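Local coordinates for tail spike protein (Acinetobacter phage vB_AbaP_AS12, PDB 6EU4) that probably recognises and degrades the capsular polysaccharide of Acinetobacter baumannii as the host-binding trimeric spike on the phage tail, at residues W286-M291 / F315-S320; Y339-E344 / C374-S379. All blocks are in the same frame, centred on the assembly; numbering follows the deposited sequence. Where two conformers were deposited one is given.

Contact 1 of 2, residues W286-M291 / F315-S320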
loop_
_atom_site.group_PDB
_atom_site.type_symbol
_atom_site.label_atom_id
_atom_site.label_comp_id
_atom_site.label_asym_id
_atom_site.label_seq_id
_atom_site.Cartn_x
_atom_site.Cartn_y
_atom_site.Cartn_z
ATOM N N TRP A 286 5.456 14.060 -13.734
ATOM C CA TRP A 286 5.385 14.556 -12.370
ATOM C C TRP A 286 6.739 15.125 -12.002
ATOM O O TRP A 286 7.762 14.447 -12.157
ATOM C CB TRP A 286 5.042 13.428 -11.405
ATOM C CG TRP A 286 3.746 12.775 -11.618
ATOM C CD1 TRP A 286 3.422 11.870 -12.587
ATOM C CD2 TRP A 286 2.570 12.942 -10.812
ATOM N NE1 TRP A 286 2.115 11.465 -12.436
ATOM C CE2 TRP A 286 1.574 12.111 -11.352
ATOM C CE3 TRP A 286 2.271 13.718 -9.686
ATOM C CZ2 TRP A 286 0.287 12.037 -10.819
ATOM C CZ3 TRP A 286 0.992 13.640 -9.149
ATOM C CH2 TRP A 286 0.018 12.798 -9.721
ATOM N N ASP A 287 6.753 16.371 -11.558
ATOM C CA ASP A 287 7.964 17.056 -11.124
ATOM C C ASP A 287 7.746 17.357 -9.642
ATOM O O ASP A 287 7.044 18.310 -9.303
ATOM C CB ASP A 287 8.196 18.322 -11.957
ATOM C CG ASP A 287 9.489 19.039 -11.607
ATOM O OD1 ASP A 287 10.067 18.764 -10.524
ATOM O OD2 ASP A 287 9.930 19.893 -12.421
ATOM N N LEU A 288 8.296 16.510 -8.769
ATOM C CA LEU A 288 8.031 16.542 -7.337
ATOM C C LEU A 288 9.290 16.933 -6.583
ATOM O O LEU A 288 10.367 16.355 -6.800
ATOM C CB LEU A 288 7.547 15.179 -6.842
ATOM C CG LEU A 288 6.366 14.586 -7.604
ATOM C CD1 LEU A 288 5.996 13.271 -6.960
ATOM C CD2 LEU A 288 5.160 15.528 -7.619
ATOM N N ASN A 289 9.155 17.927 -5.723
ATOM C CA ASN A 289 10.252 18.423 -4.912
ATOM C C ASN A 289 9.763 18.609 -3.481
ATOM O O ASN A 289 8.720 19.233 -3.256
ATOM C CB ASN A 289 10.777 19.741 -5.493
ATOM C CG ASN A 289 11.900 20.327 -4.673
ATOM O OD1 ASN A 289 12.846 19.622 -4.281
ATOM N ND2 ASN A 289 11.804 21.627 -4.390
ATOM N N LYS A 290 10.493 18.036 -2.528
ATOM C CA LYS A 290 10.159 18.121 -1.103
ATOM C C LYS A 290 8.742 17.625 -0.835
ATOM O O LYS A 290 7.997 18.197 -0.037
ATOM C CB LYS A 290 10.357 19.541 -0.579
ATOM C CG LYS A 290 11.810 20.024 -0.615
ATOM C CD LYS A 290 12.675 19.387 0.480
ATOM C CE LYS A 290 14.081 20.018 0.540
ATOM N NZ LYS A 290 14.858 19.579 1.743
HETATM N N MSE A 291 8.393 16.508 -1.465
HETATM C CA MSE A 291 7.091 15.910 -1.303
HETATM C C MSE A 291 7.156 14.792 -0.266
HETATM O O MSE A 291 7.462 13.635 -0.595
HETATM C CB MSE A 291 6.580 15.390 -2.661
HETATM C CG MSE A 291 5.937 16.517 -3.496
HETATM SE SE MSE A 291 4.115 16.958 -2.871
HETATM C CE MSE A 291 3.075 15.901 -4.083
ATOM N N PHE A 315 8.783 10.471 -13.973
ATOM C CA PHE A 315 8.787 10.975 -12.603
ATOM C C PHE A 315 10.141 11.571 -12.266
ATOM O O PHE A 315 11.171 10.880 -12.332
ATOM C CB PHE A 315 8.511 9.854 -11.594
ATOM C CG PHE A 315 7.306 9.001 -11.906
ATOM C CD1 PHE A 315 6.023 9.468 -11.649
ATOM C CD2 PHE A 315 7.455 7.692 -12.365
ATOM C CE1 PHE A 315 4.920 8.670 -11.910
ATOM C CE2 PHE A 315 6.357 6.897 -12.642
ATOM C CZ PHE A 315 5.087 7.380 -12.406
ATOM N N LYS A 316 10.137 12.822 -11.851
ATOM C CA LYS A 316 11.294 13.469 -11.252
ATOM C C LYS A 316 10.942 13.687 -9.785
ATOM O O LYS A 316 10.001 14.431 -9.475
ATOM C CB LYS A 316 11.625 14.783 -11.943
ATOM C CG LYS A 316 12.769 15.518 -11.258
ATOM C CD LYS A 316 13.106 16.838 -11.957
ATOM C CE LYS A 316 14.249 17.530 -11.295
ATOM N NZ LYS A 316 14.581 18.813 -12.019
ATOM N N ILE A 317 11.670 13.017 -8.889
ATOM C CA ILE A 317 11.324 12.986 -7.463
ATOM C C ILE A 317 12.563 13.353 -6.665
ATOM O O ILE A 317 13.527 12.577 -6.594
ATOM C CB ILE A 317 10.758 11.622 -7.044
ATOM C CG1 ILE A 317 9.572 11.277 -7.958
ATOM C CG2 ILE A 317 10.324 11.666 -5.585
ATOM C CD1 ILE A 317 8.804 10.019 -7.587
ATOM N N VAL A 318 12.536 14.536 -6.062
ATOM C CA VAL A 318 13.687 15.131 -5.407
ATOM C C VAL A 318 13.335 15.418 -3.948
ATOM O O VAL A 318 12.313 16.052 -3.661
ATOM C CB VAL A 318 14.130 16.406 -6.147
ATOM C CG1 VAL A 318 15.244 17.095 -5.417
ATOM C CG2 VAL A 318 14.557 16.044 -7.584
ATOM N N TYR A 319 14.188 14.952 -3.042
ATOM C CA TYR A 319 14.030 15.129 -1.591
ATOM C C TYR A 319 12.586 14.885 -1.132
ATOM O O TYR A 319 12.003 15.658 -0.366
ATOM C CB TYR A 319 14.519 16.506 -1.162
ATOM C CG TYR A 319 16.006 16.675 -1.386
ATOM C CD1 TYR A 319 16.923 15.828 -0.775
ATOM C CD2 TYR A 319 16.492 17.699 -2.184
ATOM C CE1 TYR A 319 18.292 15.976 -0.988
ATOM C CE2 TYR A 319 17.848 17.862 -2.390
ATOM C CZ TYR A 319 18.742 16.991 -1.797
ATOM O OH TYR A 319 20.102 17.157 -1.998
ATOM N N SER A 320 12.046 13.732 -1.534
ATOM C CA SER A 320 10.657 13.368 -1.305
ATOM C C SER A 320 10.591 11.942 -0.787
ATOM O O SER A 320 11.555 11.183 -0.898
ATOM C CB SER A 320 9.829 13.463 -2.596
ATOM O OG SER A 320 9.890 14.764 -3.152
HETATM O O HOH W 1 12.402 20.597 -12.231
#
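With CG anti to the carbonyl carbon in both Trp286 (chi1 -62°) and Phe315 (chi1 -50°), the two aromatic side chains leave adjacent strands side by side and point the same way. Their rings meet obliquely, Trp286 CD1 lying 3.6 Å from Phe315 CE1. The indole also stacks on Phe255, and Phe315 meets Phe337 edge-to-face, so the pair belongs to a longer aromatic row. On the other face, Asp287 and Lys316 both set CG anti to the backbone N, and Lys316 is extended to its tip. The charged tips do not touch, Asp287 OD1 being 4.8 Å from Lys316 NZ; a water donates to the other carboxylate oxygen, Asp287 OD2, at 2.6 Å and accepts from Lys316 NZ at 2.8 Å. OD2 also forms a salt bridge with Arg253, which probably favours the ionised carboxylate.

Strands 286-289 and 315-318 run parallel, their axes 2° apart in direction, as expected of neighbouring coils in the parallel beta-helix of a tailspike. Trp286, Leu288, Phe315 and Ile317 are buried on one face; the other is partly exposed. Lys316 N donates almost straight along the carbonyl axis of Trp286 O (2.9 Å); Val318 N instead approaches Leu288 O from above its carbonyl plane. Beyond the strands, Lys290 and Tyr319 both take positive phi, so the two chains turn together. Lys290 bends at chi2 and lays CD 3.8 Å from Tyr319 CB. Ser320 OG donates a hydrogen bond to Val318 O, which also accepts from Lys290 N; the same OG accepts from Met291 N at 2.9 Å.

Contact 2 of 2, residues Y339-E344 / C374-S379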
loop_
_atom_site.group_PDB
_atom_site.type_symbol
_atom_site.label_atom_id
_atom_site.label_comp_id
_atom_site.label_asym_id
_atom_site.label_seq_id
_atom_site.Cartn_x
_atom_site.Cartn_y
_atom_site.Cartn_z
ATOM N N TYR A 339 13.667 9.504 -12.074
ATOM C CA TYR A 339 14.831 10.183 -11.530
ATOM C C TYR A 339 14.565 10.432 -10.047
ATOM O O TYR A 339 13.627 11.151 -9.701
ATOM C CB TYR A 339 15.092 11.502 -12.257
ATOM C CG TYR A 339 16.247 12.255 -11.663
ATOM C CD1 TYR A 339 17.541 11.990 -12.068
ATOM C CD2 TYR A 339 16.049 13.219 -10.676
ATOM C CE1 TYR A 339 18.629 12.676 -11.516
ATOM C CE2 TYR A 339 17.121 13.910 -10.125
ATOM C CZ TYR A 339 18.406 13.620 -10.540
ATOM O OH TYR A 339 19.487 14.285 -9.992
ATOM N N ALA A 340 15.388 9.843 -9.179
ATOM C CA ALA A 340 15.230 9.956 -7.730
ATOM C C ALA A 340 16.525 10.502 -7.156
ATOM O O ALA A 340 17.590 9.892 -7.323
ATOM C CB ALA A 340 14.901 8.611 -7.084
ATOM N N GLU A 341 16.424 11.638 -6.467
ATOM C CA GLU A 341 17.560 12.316 -5.858
ATOM C C GLU A 341 17.176 12.626 -4.417
ATOM O O GLU A 341 16.212 13.356 -4.176
ATOM C CB GLU A 341 17.914 13.599 -6.626
ATOM C CG GLU A 341 19.044 14.390 -5.999
ATOM C CD GLU A 341 19.372 15.674 -6.734
ATOM O OE1 GLU A 341 18.903 15.877 -7.880
ATOM O OE2 GLU A 341 20.098 16.495 -6.132
ATOM N N GLY A 342 17.889 12.035 -3.469
ATOM C CA GLY A 342 17.542 12.197 -2.070
ATOM C C GLY A 342 16.134 11.771 -1.708
ATOM O O GLY A 342 15.548 12.338 -0.775
ATOM N N SER A 343 15.593 10.742 -2.376
ATOM C CA SER A 343 14.192 10.387 -2.216
ATOM C C SER A 343 14.025 8.913 -1.908
ATOM O O SER A 343 14.825 8.081 -2.334
ATOM C CB SER A 343 13.393 10.716 -3.483
ATOM O OG SER A 343 13.335 12.107 -3.667
ATOM N N GLU A 344 12.942 8.603 -1.190
ATOM C CA GLU A 344 12.504 7.234 -0.934
ATOM C C GLU A 344 11.258 6.981 -1.770
ATOM O O GLU A 344 10.257 7.691 -1.615
ATOM C CB GLU A 344 12.203 7.013 0.554
ATOM C CG GLU A 344 11.613 5.605 0.821
ATOM C CD GLU A 344 11.614 5.196 2.290
ATOM O OE1 GLU A 344 12.022 5.976 3.198
ATOM O OE2 GLU A 344 11.182 4.061 2.540
ATOM N N CYS A 374 17.248 6.138 -12.280
ATOM C CA CYS A 374 18.447 6.908 -11.969
ATOM C C CYS A 374 18.340 7.260 -10.484
ATOM O O CYS A 374 17.557 8.130 -10.099
ATOM C CB CYS A 374 18.534 8.139 -12.860
ATOM S SG CYS A 374 20.020 9.116 -12.602
ATOM N N VAL A 375 19.112 6.567 -9.651
ATOM C CA VAL A 375 18.895 6.503 -8.205
ATOM C C VAL A 375 20.127 7.103 -7.546
ATOM O O VAL A 375 21.149 6.418 -7.390
ATOM C CB VAL A 375 18.652 5.063 -7.740
ATOM C CG1 VAL A 375 18.280 5.015 -6.267
ATOM C CG2 VAL A 375 17.552 4.407 -8.559
ATOM N N VAL A 376 20.048 8.381 -7.144
ATOM C CA VAL A 376 21.226 9.141 -6.765
ATOM C C VAL A 376 21.031 9.867 -5.428
ATOM O O VAL A 376 19.912 10.111 -4.976
ATOM C CB VAL A 376 21.616 10.147 -7.877
ATOM C CG1 VAL A 376 21.722 9.437 -9.216
ATOM C CG2 VAL A 376 20.606 11.335 -7.951
ATOM N N SER A 377 22.163 10.202 -4.798
ATOM C CA SER A 377 22.214 11.068 -3.610
ATOM C C SER A 377 21.327 10.548 -2.470
ATOM O O SER A 377 20.339 11.172 -2.067
ATOM C CB SER A 377 21.810 12.497 -3.983
ATOM O OG SER A 377 22.717 13.043 -4.920
ATOM N N ASN A 378 21.714 9.396 -1.928
ATOM C CA ASN A 378 21.056 8.836 -0.746
ATOM C C ASN A 378 19.570 8.556 -0.985
ATOM O O ASN A 378 18.738 8.670 -0.077
ATOM C CB ASN A 378 21.236 9.745 0.463
ATOM C CG ASN A 378 22.663 9.762 0.941
ATOM O OD1 ASN A 378 23.243 8.708 1.214
ATOM N ND2 ASN A 378 23.252 10.948 1.009
ATOM N N SER A 379 19.243 8.121 -2.187
ATOM C CA SER A 379 17.889 7.672 -2.473
ATOM C C SER A 379 17.702 6.213 -2.063
ATOM O O SER A 379 18.654 5.459 -1.856
ATOM C CB SER A 379 17.569 7.833 -3.958
ATOM O OG SER A 379 17.347 9.185 -4.292
HETATM O O HOH W 2 21.882 15.840 -4.357
#
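A corner of the parallel beta-helix, where two neighbouring coils leave their strands and turn, is held at this contact by the hydroxyl of Ser379. Its OG donates to Val376 O at 2.8 Å and accepts from Ser343 N at 3.0 Å, with an N-H...O angle of 178°. Val376 O takes a second donor, Gly342 N at 3.2 Å, and both donors lie in its carbonyl plane. Gly342 makes the turn alone with positive phi, while the adjacent coil uses two residues of positive phi, Ser377 and Asn378. The turn of 374-379 is thus one residue longer, and the chains meet again where Ser343 N bonds Ser379 OG.

Before the corner, strands 339-341 and 374-376 are parallel to within 3°, the stacking of successive coils that defines the beta-helix. Ala340 and Val375 share one face and pack on Val381. Tyr339, Glu341, Cys374 and Val376 occupy the other. Tyr339 CG and Cys374 SG are both anti to their backbone N, which brings Cys374 SG to 3.8 Å from Tyr339 CD1 in an oblique sulfur-aromatic contact, 68° off the ring normal. Tyr339 OH donates to Glu341 OE1 at 2.7 Å; the acceptor sits in the plane of the ring, yet the hydroxyl meets the carboxylate from above its plane. Val376 crosses Tyr339 at about a right angle, with CG2 in the crowded position between N and the carbonyl carbon, 3.8 Å from Tyr339 OH. Glu341 OE2 accepts a hydrogen bond from a water at 2.6 Å, and that water is also hydrogen-bonded to Ser377 OG, 3.0 Å away.

Contacts 1 and 2 are successive steps along the same side of the beta-helix, their centres 10 Å apart. Strand 311-318 lies beside strand 336-341, with probable backbone hydrogen bonds from Ile317 N to Tyr339 O and from Tyr319 N to Glu341 O. Ser343 OG also accepts from Ser320 N, joining the two corners. Contact 2 is the more buried, yet contact 1 buries more surface between its segments (555 against 399 Å²). In contact 1 the aromatic pair is buried and the bridging water lies on the opposite, partly exposed face; in contact 2 tyrosine, carboxylate and water share one face. Only at contact 2 does Glu344, ending 339-344, accept from Gly386 N of a second subunit.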